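Local coordinates for protein dihydrodipicolinate synthase (Bacillus clausii KSM-K16, PDB 3E96) that probably acts as a 4-hydroxy-tetrahydrodipicolinate synthase, a TIM-barrel lyase that condenses pyruvate with aspartate semialdehyde, at residues Ser213-Leu218 with Glu243-Phe248. Numbering follows the deposited sequence.
Sequences SGLVNL and EDIVPF
Leu215 reaches out from the loop that follows the last strand of the TIM barrel, 210-213, and its forked end fits the hollow between Ile245 and Phe248, one turn apart on helix 235-252. Each prong has its own neighbour: Leu215 CD2 rests on CG2 of Ile245 at 3.7 Å, with Ile245 CD1 close by, while Leu215 CD1 lies against CE2 of the Phe248 ring at 3.8 Å. A branched leucine suits this place because one stem serves both walls, and with CG anti to the backbone N (chi1 177°) that stem is carried out toward the helix. Beta-branched Ile245 offers a broad wall, its CG2 and CD1 both facing the same leucine methyl. Phe248 is in turn a long, flat bump that packs against Leu215 and Leu218 set side by side, meeting both obliquely, and Trp300 adds another ring beside it. A short 3-10 turn, 215-217, brings the two leucines onto this side; there Ser213 OG accepts from Val216 N in an ST motif. Cut back to an alanine, Leu215 would lose both prongs, which is likely to open a gap at Ile245 CG2 and leave Phe248 CE2 without its leucine methyl. Leu218, whose side chain lies about 8 Å from that of Thr56, a predicted pyruvate-binding residue, continues the surface under the far end of the ring, with Leu218 CD2 4.0 Å from Phe248 CZ.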
# COMPACT_ATOMS: atom_id res chain seq x y z
N SER B 213 9.56 0.22 18.13
CA SER B 213 10.99 0.32 17.92
C SER B 213 11.54 -0.74 16.99
O SER B 213 11.20 -1.92 17.11
CB SER B 213 11.72 0.22 19.27
OG SER B 213 13.13 0.17 19.08
N GLY B 214 12.37 -0.31 16.05
CA GLY B 214 13.02 -1.22 15.12
C GLY B 214 14.44 -1.36 15.63
O GLY B 214 15.15 -2.32 15.33
N LEU B 215 14.87 -0.37 16.40
CA LEU B 215 16.21 -0.35 16.97
C LEU B 215 16.46 -1.58 17.85
O LEU B 215 17.60 -2.04 17.96
CB LEU B 215 16.40 0.93 17.80
CG LEU B 215 17.73 1.13 18.54
CD1 LEU B 215 18.88 1.11 17.55
CD2 LEU B 215 17.70 2.46 19.28
N VAL B 216 15.41 -2.12 18.47
CA VAL B 216 15.57 -3.29 19.33
C VAL B 216 16.15 -4.50 18.60
O VAL B 216 16.66 -5.42 19.25
CB VAL B 216 14.23 -3.71 19.99
CG1 VAL B 216 13.74 -2.61 20.92
CG2 VAL B 216 13.20 -4.02 18.92
N ASN B 217 16.09 -4.51 17.27
CA ASN B 217 16.64 -5.63 16.51
C ASN B 217 18.15 -5.75 16.67
O ASN B 217 18.70 -6.84 16.50
CB ASN B 217 16.31 -5.49 15.02
CG ASN B 217 14.86 -5.81 14.71
OD1 ASN B 217 14.03 -4.91 14.53
ND2 ASN B 217 14.55 -7.10 14.65
N LEU B 218 18.82 -4.65 16.97
CA LEU B 218 20.27 -4.68 17.14
C LEU B 218 20.74 -4.19 18.51
O LEU B 218 21.70 -4.73 19.05
CB LEU B 218 20.97 -3.87 16.05
CG LEU B 218 20.59 -2.39 15.86
CD1 LEU B 218 21.74 -1.65 15.19
CD2 LEU B 218 19.31 -2.29 15.02
N GLU B 243 19.41 12.27 21.51
CA GLU B 243 20.44 12.77 20.60
C GLU B 243 21.32 11.64 20.10
O GLU B 243 21.79 11.66 18.96
CB GLU B 243 21.32 13.81 21.29
CG GLU B 243 20.62 15.12 21.61
CD GLU B 243 21.61 16.20 22.00
OE1 GLU B 243 22.34 16.68 21.11
OE2 GLU B 243 21.64 16.58 23.18
N ASP B 244 21.54 10.66 20.96
CA ASP B 244 22.37 9.50 20.65
C ASP B 244 21.75 8.61 19.57
O ASP B 244 22.46 8.05 18.73
CB ASP B 244 22.59 8.67 21.93
CG ASP B 244 23.59 7.54 21.74
OD1 ASP B 244 24.76 7.83 21.41
OD2 ASP B 244 23.21 6.37 21.94
N ILE B 245 20.43 8.48 19.59
CA ILE B 245 19.72 7.62 18.63
C ILE B 245 19.22 8.28 17.35
O ILE B 245 19.10 7.62 16.32
CB ILE B 245 18.52 6.93 19.33
CG1 ILE B 245 19.03 6.09 20.51
CG2 ILE B 245 17.77 6.04 18.35
CD1 ILE B 245 17.92 5.56 21.41
N VAL B 246 18.94 9.58 17.39
CA VAL B 246 18.41 10.28 16.21
C VAL B 246 19.12 10.06 14.87
O VAL B 246 18.47 9.80 13.86
CB VAL B 246 18.31 11.80 16.47
CG1 VAL B 246 17.89 12.52 15.18
CG2 VAL B 246 17.28 12.07 17.55
N PRO B 247 20.46 10.15 14.84
CA PRO B 247 21.16 9.95 13.57
C PRO B 247 20.83 8.61 12.90
O PRO B 247 20.72 8.53 11.68
CB PRO B 247 22.63 10.05 13.97
CG PRO B 247 22.59 11.03 15.11
CD PRO B 247 21.40 10.55 15.91
N PHE B 248 20.67 7.57 13.71
CA PHE B 248 20.35 6.25 13.20
C PHE B 248 18.95 6.26 12.58
O PHE B 248 18.73 5.73 11.49
CB PHE B 248 20.39 5.22 14.33
CG PHE B 248 20.17 3.80 13.87
CD1 PHE B 248 21.12 3.15 13.08
CD2 PHE B 248 19.01 3.12 14.22
CE1 PHE B 248 20.91 1.83 12.66
CE2 PHE B 248 18.79 1.80 13.80
CZ PHE B 248 19.75 1.16 13.02